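Local coordinates for protein SusD homolog (Bacteroides thetaiotaomicron VPI-5482, PDB 3FDH) that probably binds sugars at the outer membrane, as SusD/RagB-family proteins do before import through a partner TonB-dependent transporter, at residues 167-170 with 171-175; 238-241 with 242-245; 396-399 with 400-404; 434-437 with 438-441. All blocks are in the same frame, centred on the assembly; numbering follows the deposited sequence.

The four interactions are local and none touches another; interactions 1 and 3 lie farthest apart, about 40 Å between centres. Interaction 4 is the buried one, on helix 431-443 about 11 Å from the centre of the chain, with one arginine bridged to an aspartate and another laid on a tyrosine ring. Interactions 1, 2 and 3 are partly buried, at about 25, 16 and 25 Å. The first ends helix 154-171 with side-chain amide as well as backbone hydrogen bonds, whereas the third, within helix 393-410, divides a salt bridge from a tyrosine-valine cluster. Interaction 2 alone involves a strand: an aromatic pair and two waters, without direct hydrogen bonds, where helical contacts add side chains to backbone bonds.

Interaction 1: residues 167-170 with 171-175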
loop_
_atom_site.group_PDB
_atom_site.type_symbol
_atom_site.label_atom_id
_atom_site.label_comp_id
_atom_site.label_asym_id
_atom_site.label_seq_id
_atom_site.Cartn_x
_atom_site.Cartn_y
_atom_site.Cartn_z
ATOM N N ASP A 167 6.435 -22.024 1.218
ATOM C CA ASP A 167 6.885 -22.619 2.491
ATOM C C ASP A 167 5.816 -22.359 3.524
ATOM O O ASP A 167 5.411 -23.229 4.281
ATOM C CB ASP A 167 8.175 -21.985 2.988
ATOM C CG ASP A 167 9.392 -22.382 2.176
ATOM O OD1 ASP A 167 9.299 -23.319 1.362
ATOM O OD2 ASP A 167 10.456 -21.746 2.361
ATOM N N ALA A 168 5.397 -21.106 3.549
ATOM C CA ALA A 168 4.341 -20.664 4.460
ATOM C C ALA A 168 3.057 -21.487 4.328
ATOM O O ALA A 168 2.437 -21.898 5.323
ATOM C CB ALA A 168 4.022 -19.178 4.230
ATOM N N ILE A 169 2.636 -21.682 3.092
ATOM C CA ILE A 169 1.385 -22.406 2.809
ATOM C C ILE A 169 1.417 -23.793 3.419
ATOM O O ILE A 169 0.424 -24.278 3.954
ATOM C CB ILE A 169 1.076 -22.450 1.290
ATOM C CG1 ILE A 169 0.665 -21.038 0.815
ATOM C CG2 ILE A 169 -0.014 -23.497 0.977
ATOM C CD1 ILE A 169 0.670 -20.855 -0.689
ATOM N N ALA A 170 2.603 -24.381 3.425
ATOM C CA ALA A 170 2.786 -25.720 3.956
ATOM C C ALA A 170 2.838 -25.693 5.483
ATOM O O ALA A 170 2.156 -26.451 6.177
ATOM C CB ALA A 170 4.055 -26.344 3.394
ATOM N N ASN A 171 3.648 -24.786 5.998
ATOM C CA ASN A 171 3.868 -24.718 7.436
ATOM C C ASN A 171 2.631 -24.285 8.214
ATOM O O ASN A 171 2.392 -24.730 9.327
ATOM C CB ASN A 171 5.072 -23.821 7.776
ATOM C CG ASN A 171 6.371 -24.517 7.554
ATOM O OD1 ASN A 171 6.477 -25.720 7.819
ATOM N ND2 ASN A 171 7.383 -23.786 7.084
ATOM N N LEU A 172 1.841 -23.434 7.597
ATOM C CA LEU A 172 0.664 -22.860 8.264
ATOM C C LEU A 172 -0.386 -23.917 8.505
ATOM O O LEU A 172 -1.324 -23.708 9.277
ATOM C CB LEU A 172 0.049 -21.714 7.461
ATOM C CG LEU A 172 0.744 -20.343 7.448
ATOM C CD1 LEU A 172 0.185 -19.426 6.326
ATOM C CD2 LEU A 172 0.658 -19.645 8.851
ATOM N N GLN A 173 -0.198 -25.063 7.872
ATOM C CA GLN A 173 -1.169 -26.152 7.982
ATOM C C GLN A 173 -0.754 -27.163 8.999
ATOM O O GLN A 173 -1.398 -28.185 9.154
ATOM C CB GLN A 173 -1.392 -26.826 6.642
ATOM C CG GLN A 173 -1.954 -25.856 5.607
ATOM C CD GLN A 173 -2.213 -26.489 4.270
ATOM O OE1 GLN A 173 -3.145 -27.269 4.115
ATOM N NE2 GLN A 173 -1.412 -26.124 3.282
ATOM N N LYS A 174 0.321 -26.851 9.699
ATOM C CA LYS A 174 0.847 -27.739 10.749
ATOM C C LYS A 174 0.474 -27.240 12.122
ATOM O O LYS A 174 -0.640 -26.779 12.330
ATOM C CB LYS A 174 2.357 -27.880 10.631
ATOM C CG LYS A 174 2.791 -28.351 9.232
ATOM C CD LYS A 174 4.283 -28.450 9.109
ATOM C CE LYS A 174 4.701 -28.784 7.688
ATOM N NZ LYS A 174 6.138 -28.507 7.404
ATOM N N GLU A 175 1.427 -27.299 13.040
ATOM C CA GLU A 175 1.198 -26.860 14.425
ATOM C C GLU A 175 2.296 -26.040 15.067
ATOM O O GLU A 175 3.409 -25.918 14.580
ATOM C CB GLU A 175 1.069 -28.062 15.327
ATOM C CG GLU A 175 0.301 -29.201 14.737
ATOM C CD GLU A 175 -1.140 -29.235 15.154
ATOM O OE1 GLU A 175 -1.860 -28.231 14.927
ATOM O OE2 GLU A 175 -1.539 -30.303 15.698
#
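Asn171 N and Leu172 N keep the alpha-helical pattern, reaching back four residues to Asp167 O and Ala168 O, before Gln173 N shifts to Ala170 O (3.2 Å), three residues back, and the chain turns through a type I beta turn from Asn171 to Lys174. That shift takes the backbone N-H of Gln173 from Ile169 O, and the side chain of the same glutamine replaces it: NE2 donates to Ile169 O at 2.7 Å. The bond is nearly straight (170° at the hydrogen) and lies in the amide plane of Gln173, but the donor arrives from above the carbonyl plane of Ile169. CG of Gln173 stands beside its own backbone N, with chi1 at -61°, which turns the chain back along the helix; the two side chains run side by side, Ile169 CG2 being 3.8 Å from Gln173 NE2. On another side of the turn Lys174 passes its extended chain over Ala170 O, with CG at 3.7 Å from that oxygen, and ends with NZ donating to Asn171 OD1 at 2.8 Å. Both ends of the buried Asn171 amide are thus engaged, since ND2 bonds to Glu113 of helix 106-127. Ala168 CB and Leu172 CD1 meet loosely at 4.4 Å; Leu172 also touches Trp194 of helix 191-208, and Ile169 lies on Leu195 and Tyr199 of that helix. Here a helix C-terminus held by a glutamine amide passes into a turn between two flanking helices, consistent with the helix-rich, TPR-related fold of SusD proteins.

Interaction 2: residues 238-241 with 242-245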
loop_
_atom_site.group_PDB
_atom_site.type_symbol
_atom_site.label_atom_id
_atom_site.label_comp_id
_atom_site.label_asym_id
_atom_site.label_seq_id
_atom_site.Cartn_x
_atom_site.Cartn_y
_atom_site.Cartn_z
ATOM N N ALA A 238 -6.159 -8.791 5.840
ATOM C CA ALA A 238 -4.950 -8.652 6.668
ATOM C C ALA A 238 -4.818 -7.229 7.182
ATOM O O ALA A 238 -4.277 -6.352 6.518
ATOM C CB ALA A 238 -3.753 -9.053 5.902
ATOM N N ALA A 239 -5.373 -7.054 8.372
ATOM C CA ALA A 239 -5.448 -5.764 9.023
ATOM C C ALA A 239 -4.749 -5.783 10.353
ATOM O O ALA A 239 -4.983 -6.627 11.184
ATOM C CB ALA A 239 -6.902 -5.369 9.226
ATOM N N PHE A 240 -3.905 -4.791 10.524
ATOM C CA PHE A 240 -3.210 -4.550 11.783
ATOM C C PHE A 240 -4.117 -3.532 12.411
ATOM O O PHE A 240 -4.088 -2.347 12.036
ATOM C CB PHE A 240 -1.830 -3.981 11.512
ATOM C CG PHE A 240 -1.025 -3.725 12.735
ATOM C CD1 PHE A 240 -0.467 -4.769 13.439
ATOM C CD2 PHE A 240 -0.769 -2.428 13.155
ATOM C CE1 PHE A 240 0.294 -4.551 14.565
ATOM C CE2 PHE A 240 0.004 -2.194 14.292
ATOM C CZ PHE A 240 0.523 -3.273 15.012
ATOM N N ASP A 241 -4.919 -4.006 13.366
ATOM C CA ASP A 241 -5.990 -3.222 13.915
ATOM C C ASP A 241 -5.879 -3.115 15.426
ATOM O O ASP A 241 -6.807 -3.450 16.131
ATOM C CB ASP A 241 -7.282 -3.930 13.507
ATOM C CG ASP A 241 -8.529 -3.050 13.613
ATOM O OD1 ASP A 241 -8.451 -1.823 13.852
ATOM O OD2 ASP A 241 -9.623 -3.613 13.422
ATOM N N ILE A 242 -4.731 -2.665 15.906
ATOM C CA ILE A 242 -4.510 -2.580 17.348
ATOM C C ILE A 242 -4.304 -1.138 17.791
ATOM O O ILE A 242 -3.883 -0.865 18.912
ATOM C CB ILE A 242 -3.316 -3.492 17.823
ATOM C CG1 ILE A 242 -1.958 -2.912 17.397
ATOM C CG2 ILE A 242 -3.498 -4.919 17.297
ATOM C CD1 ILE A 242 -0.726 -3.693 17.913
ATOM N N TYR A 243 -4.639 -0.212 16.912
ATOM C CA TYR A 243 -4.462 1.211 17.256
ATOM C C TYR A 243 -5.444 1.681 18.321
ATOM O O TYR A 243 -6.582 1.193 18.423
ATOM C CB TYR A 243 -4.536 2.115 16.016
ATOM C CG TYR A 243 -3.511 1.748 14.990
ATOM C CD1 TYR A 243 -2.173 1.621 15.341
ATOM C CD2 TYR A 243 -3.869 1.537 13.669
ATOM C CE1 TYR A 243 -1.211 1.276 14.394
ATOM C CE2 TYR A 243 -2.930 1.202 12.708
ATOM C CZ TYR A 243 -1.601 1.062 13.079
ATOM O OH TYR A 243 -0.651 0.743 12.138
ATOM N N ASP A 244 -4.956 2.621 19.126
ATOM C CA ASP A 244 -5.763 3.293 20.156
ATOM C C ASP A 244 -5.352 4.746 20.400
ATOM O O ASP A 244 -4.486 5.305 19.712
ATOM C CB ASP A 244 -5.781 2.526 21.491
ATOM C CG ASP A 244 -4.380 2.245 22.059
ATOM O OD1 ASP A 244 -3.490 3.122 22.028
ATOM O OD2 ASP A 244 -4.179 1.123 22.574
ATOM N N SER A 245 -5.996 5.299 21.428
ATOM C CA SER A 245 -5.820 6.691 21.854
ATOM C C SER A 245 -4.359 6.972 21.982
ATOM O O SER A 245 -3.904 8.082 21.758
ATOM C CB SER A 245 -6.416 6.945 23.253
ATOM O OG SER A 245 -7.730 6.422 23.417
HETATM O O HOH W 1 -6.757 -0.161 14.817
HETATM O O HOH W 2 -8.150 -0.878 17.653
#
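Phe240 and Tyr243 form an offset edge-to-face pair, the edge of Phe240 directed at the face of Tyr243. The ring planes stand at 74° and the centroids are 5.4 Å apart. CD2 and CE2 of Phe240 do the touching: Phe240 CD2 lies 3.6 Å from Tyr243 CZ, and Phe240 CE2 lies 3.7 Å from Tyr243 CE1. Phe240 extends its ring opposite the backbone N (chi1 -179°), which carries it forward to Tyr243, and the two side chains cross at about a right angle. Tyr243 OH comes near the plane of the Phe240 ring at its edge and is hydrogen-bonded to Thr330 OG1, which ties the loop to the neighbouring strand 330-331. Ile242 lies obliquely against Phe240 on its CZ side, Ile242 CG1 being 3.5 Å from Phe240 CZ; the still shorter approach of its CD1 is doubtful. With a serine in place of Phe240, the face of Tyr243 would probably lose its aromatic edge and a gap would open toward Ile29 and Ala33 of helix 21-37. Two waters join Asp241 to Tyr243: one lies 2.6 Å from Asp241 OD1 and 3.0 Å from Tyr243 N, and the other lies between Asp241 O and Tyr243 O, 2.7 Å from the latter. No direct hydrogen bond links the two segments. An offset edge-to-face (T-shaped) pair thus marks the point where strand 238-240, half of a two-stranded antiparallel sheet, gives way to a loop, with both rings set against helix 21-37.

Interaction 3: residues 396-399 with 400-404; sequences AGKY and FDDVV
Tyr399 meets Val403 at its CE1 flank and Val404 at its CE2 flank, both from the same side of the ring plane and both obliquely. Its CG stands opposite the backbone N (chi1 161°), which carries the ring along helix 393-410 so that Tyr399 CE1 meets Val403 CB at 3.7 Å and Tyr399 CE2 meets Val404 CG2 at 3.7 Å. Lys398 takes another direction: its chain is extended as far as CE, then bends at chi4 (55°) to bring NZ onto Asp402 OD2. This salt bridge spans one turn, and its modelled length is very short, so little should rest on the exact value. Asp402 CB and CG also lie close to Lys398 O, whose backbone bond from Asp402 N measures 2.8 Å. Tyr399 O accepts Val403 N at 2.9 Å, four residues on, and more weakly Asp402 N; just beyond, the helix widens into a pi-type turn at 400-404. Asp401 reaches Lys358 of helix 354-379, while Tyr399 packs on Leu365 and Tyr274. This is an amphipathic helix with an i to i+4 lysine-aspartate bridge on its exposed side and a tyrosine-valine cluster against neighbouring helices.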
loop_
_atom_site.group_PDB
_atom_site.type_symbol
_atom_site.label_atom_id
_atom_site.label_comp_id
_atom_site.label_asym_id
_atom_site.label_seq_id
_atom_site.Cartn_x
_atom_site.Cartn_y
_atom_site.Cartn_z
ATOM N N ALA A 396 -23.738 2.323 -1.498
ATOM C CA ALA A 396 -22.562 2.053 -2.295
ATOM C C ALA A 396 -22.921 1.228 -3.521
ATOM O O ALA A 396 -22.393 1.456 -4.609
ATOM C CB ALA A 396 -21.442 1.323 -1.485
ATOM N N GLY A 397 -23.746 0.215 -3.290
ATOM C CA GLY A 397 -24.226 -0.688 -4.351
ATOM C C GLY A 397 -25.005 0.061 -5.410
ATOM O O GLY A 397 -24.870 -0.195 -6.615
ATOM N N LYS A 398 -25.803 1.015 -4.953
ATOM C CA LYS A 398 -26.643 1.820 -5.845
ATOM C C LYS A 398 -25.800 2.759 -6.670
ATOM O O LYS A 398 -26.113 3.067 -7.828
ATOM C CB LYS A 398 -27.670 2.629 -5.064
ATOM C CG LYS A 398 -28.401 3.640 -5.934
ATOM C CD LYS A 398 -29.548 4.292 -5.208
ATOM C CE LYS A 398 -30.109 5.457 -6.029
ATOM N NZ LYS A 398 -30.511 5.045 -7.409
ATOM N N TYR A 399 -24.720 3.210 -6.051
ATOM C CA TYR A 399 -23.789 4.114 -6.712
ATOM C C TYR A 399 -23.096 3.317 -7.812
ATOM O O TYR A 399 -22.865 3.783 -8.939
ATOM C CB TYR A 399 -22.750 4.680 -5.731
ATOM C CG TYR A 399 -21.586 5.197 -6.473
ATOM C CD1 TYR A 399 -21.686 6.369 -7.185
ATOM C CD2 TYR A 399 -20.380 4.505 -6.493
ATOM C CE1 TYR A 399 -20.613 6.839 -7.891
ATOM C CE2 TYR A 399 -19.339 4.964 -7.200
ATOM C CZ TYR A 399 -19.461 6.133 -7.901
ATOM O OH TYR A 399 -18.397 6.621 -8.620
ATOM N N PHE A 400 -22.762 2.080 -7.480
ATOM C CA PHE A 400 -22.131 1.233 -8.492
ATOM C C PHE A 400 -23.056 1.068 -9.718
ATOM O O PHE A 400 -22.634 1.184 -10.865
ATOM C CB PHE A 400 -21.813 -0.166 -7.973
ATOM C CG PHE A 400 -21.318 -1.079 -9.066
ATOM C CD1 PHE A 400 -19.983 -1.125 -9.381
ATOM C CD2 PHE A 400 -22.217 -1.827 -9.831
ATOM C CE1 PHE A 400 -19.508 -1.909 -10.419
ATOM C CE2 PHE A 400 -21.740 -2.640 -10.874
ATOM C CZ PHE A 400 -20.381 -2.676 -11.155
ATOM N N ASP A 401 -24.314 0.763 -9.418
ATOM C CA ASP A 401 -25.364 0.494 -10.425
ATOM C C ASP A 401 -25.662 1.736 -11.245
ATOM O O ASP A 401 -25.864 1.696 -12.458
ATOM C CB ASP A 401 -26.672 0.076 -9.754
ATOM C CG ASP A 401 -26.625 -1.318 -9.111
ATOM O OD1 ASP A 401 -25.705 -2.127 -9.395
ATOM O OD2 ASP A 401 -27.536 -1.594 -8.297
ATOM N N ASP A 402 -25.630 2.865 -10.565
ATOM C CA ASP A 402 -26.051 4.129 -11.175
ATOM C C ASP A 402 -24.962 4.779 -11.997
ATOM O O ASP A 402 -25.252 5.481 -12.955
ATOM C CB ASP A 402 -26.540 5.136 -10.109
ATOM C CG ASP A 402 -27.975 4.873 -9.629
ATOM O OD1 ASP A 402 -28.630 3.975 -10.172
ATOM O OD2 ASP A 402 -28.448 5.583 -8.708
ATOM N N VAL A 403 -23.712 4.502 -11.648
ATOM C CA VAL A 403 -22.590 5.180 -12.272
ATOM C C VAL A 403 -21.488 4.274 -12.843
ATOM O O VAL A 403 -21.116 4.372 -14.023
ATOM C CB VAL A 403 -21.925 6.149 -11.248
ATOM C CG1 VAL A 403 -20.650 6.795 -11.833
ATOM C CG2 VAL A 403 -22.937 7.197 -10.761
ATOM N N VAL A 404 -20.993 3.379 -12.010
ATOM C CA VAL A 404 -19.847 2.566 -12.407
ATOM C C VAL A 404 -20.163 1.505 -13.432
ATOM O O VAL A 404 -19.368 1.243 -14.326
ATOM C CB VAL A 404 -19.103 1.913 -11.191
ATOM C CG1 VAL A 404 -17.946 1.101 -11.685
ATOM C CG2 VAL A 404 -18.598 2.968 -10.179
#

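Interaction 4: residues 434-437 with 438-441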
loop_
_atom_site.group_PDB
_atom_site.type_symbol
_atom_site.label_atom_id
_atom_site.label_comp_id
_atom_site.label_asym_id
_atom_site.label_seq_id
_atom_site.Cartn_x
_atom_site.Cartn_y
_atom_site.Cartn_z
ATOM N N THR A 434 -0.806 1.101 -4.576
ATOM C CA THR A 434 -1.341 1.833 -5.750
ATOM C C THR A 434 -0.250 2.320 -6.657
ATOM O O THR A 434 -0.374 2.321 -7.883
ATOM C CB THR A 434 -2.173 2.964 -5.360
ATOM O OG1 THR A 434 -3.351 2.419 -4.756
ATOM C CG2 THR A 434 -2.560 3.798 -6.601
ATOM N N TYR A 435 0.854 2.628 -6.008
ATOM C CA TYR A 435 2.065 3.088 -6.706
ATOM C C TYR A 435 2.738 1.950 -7.515
ATOM O O TYR A 435 3.237 2.167 -8.619
ATOM C CB TYR A 435 3.003 3.698 -5.697
ATOM C CG TYR A 435 4.334 4.087 -6.241
ATOM C CD1 TYR A 435 4.474 5.202 -7.086
ATOM C CD2 TYR A 435 5.465 3.408 -5.858
ATOM C CE1 TYR A 435 5.704 5.562 -7.575
ATOM C CE2 TYR A 435 6.688 3.769 -6.319
ATOM C CZ TYR A 435 6.815 4.852 -7.166
ATOM O OH TYR A 435 8.074 5.162 -7.568
ATOM N N ASN A 436 2.670 0.741 -6.991
ATOM C CA ASN A 436 3.079 -0.451 -7.733
ATOM C C ASN A 436 2.167 -0.627 -8.936
ATOM O O ASN A 436 2.639 -0.814 -10.037
ATOM C CB ASN A 436 3.032 -1.714 -6.892
ATOM C CG ASN A 436 4.067 -1.727 -5.797
ATOM O OD1 ASN A 436 5.187 -1.223 -5.994
ATOM N ND2 ASN A 436 3.702 -2.294 -4.625
ATOM N N ASP A 437 0.848 -0.562 -8.731
ATOM C CA ASP A 437 -0.073 -0.745 -9.847
ATOM C C ASP A 437 0.167 0.291 -10.931
ATOM O O ASP A 437 0.120 0.014 -12.128
ATOM C CB ASP A 437 -1.534 -0.604 -9.410
ATOM C CG ASP A 437 -2.108 -1.861 -8.673
ATOM O OD1 ASP A 437 -1.843 -3.009 -9.088
ATOM O OD2 ASP A 437 -2.941 -1.683 -7.756
ATOM N N PHE A 438 0.523 1.501 -10.510
ATOM C CA PHE A 438 0.641 2.617 -11.466
ATOM C C PHE A 438 1.817 2.368 -12.355
ATOM O O PHE A 438 1.771 2.516 -13.587
ATOM C CB PHE A 438 0.841 3.989 -10.743
ATOM C CG PHE A 438 0.801 5.149 -11.689
ATOM C CD1 PHE A 438 -0.388 5.707 -12.082
ATOM C CD2 PHE A 438 1.941 5.616 -12.251
ATOM C CE1 PHE A 438 -0.416 6.717 -13.002
ATOM C CE2 PHE A 438 1.924 6.630 -13.150
ATOM C CZ PHE A 438 0.745 7.188 -13.539
ATOM N N ARG A 439 2.887 1.970 -11.713
ATOM C CA ARG A 439 4.116 1.711 -12.425
ATOM C C ARG A 439 4.004 0.437 -13.283
ATOM O O ARG A 439 4.600 0.313 -14.350
ATOM C CB ARG A 439 5.301 1.590 -11.463
ATOM C CG ARG A 439 5.677 2.886 -10.801
ATOM C CD ARG A 439 6.905 2.640 -9.920
ATOM N NE ARG A 439 6.587 1.782 -8.789
ATOM C CZ ARG A 439 7.464 1.103 -8.081
ATOM N NH1 ARG A 439 8.718 1.126 -8.440
ATOM N NH2 ARG A 439 7.061 0.352 -7.095
ATOM N N ARG A 440 3.192 -0.495 -12.832
ATOM C CA ARG A 440 3.017 -1.737 -13.592
ATOM C C ARG A 440 2.282 -1.357 -14.857
ATOM O O ARG A 440 2.642 -1.832 -15.939
ATOM C CB ARG A 440 2.277 -2.798 -12.793
ATOM C CG ARG A 440 1.874 -4.005 -13.603
ATOM C CD ARG A 440 1.343 -5.121 -12.741
ATOM N NE ARG A 440 0.191 -4.751 -11.947
ATOM C CZ ARG A 440 -1.074 -4.873 -12.372
ATOM N NH1 ARG A 440 -1.340 -5.317 -13.601
ATOM N NH2 ARG A 440 -2.049 -4.496 -11.585
HETATM N N MSE A 441 1.246 -0.525 -14.721
HETATM C CA MSE A 441 0.489 -0.017 -15.901
HETATM C C MSE A 441 1.411 0.695 -16.882
HETATM O O MSE A 441 1.280 0.556 -18.104
HETATM C CB MSE A 441 -0.618 0.911 -15.520
HETATM C CG MSE A 441 -1.768 0.059 -15.177
HETATM SE SE MSE A 441 -3.467 0.860 -14.567
HETATM C CE MSE A 441 -3.092 1.303 -12.784
HETATM O O HOH W 3 0.348 -4.604 -9.163
#
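Arg439 lays its guanidinium over one face of the Tyr435 ring, an i to i+4 contact along helix 431-443 inside the helical SusD-family fold. The planes are only 14° apart, with NE of Arg439 3.2 Å from Tyr435 CE2 toward the ring's rim, and Arg439 CD makes a CH-pi contact above the face. A bend at chi3 (-68°) swings the guanidinium onto the ring. Its NE also gives a weak bond to Tyr435 O, and its NH2 reaches Asn436 OD1 at 2.7 Å, weakly too because the angle is poor. Further out, Leu462 O takes NH1, Asp125 O takes NH2, and Phe126 adds a cation-pi contact; Tyr435 is fixed by its OH on Pro461 O, and Asn436 by its ND2 on Glu433. A leucine in place of Arg439 is likely to leave Leu462 O and Asp125 O without their donor inside the fold, and the Tyr435 face without its flat partner. One residue on, Arg440 NH2 bridges to Asp437 OD1 at 2.9 Å in a nearly straight bond, in the guanidinium plane but above the carboxylate, the two planes standing at 78°. Lys420 pairs with Asp437 OD2 and Glu344 with Arg440 NH1, so charge is probably balanced within the core. A single water closes the pair, 2.7 Å from Asp437 OD1 and 2.8 Å from Arg440 NE.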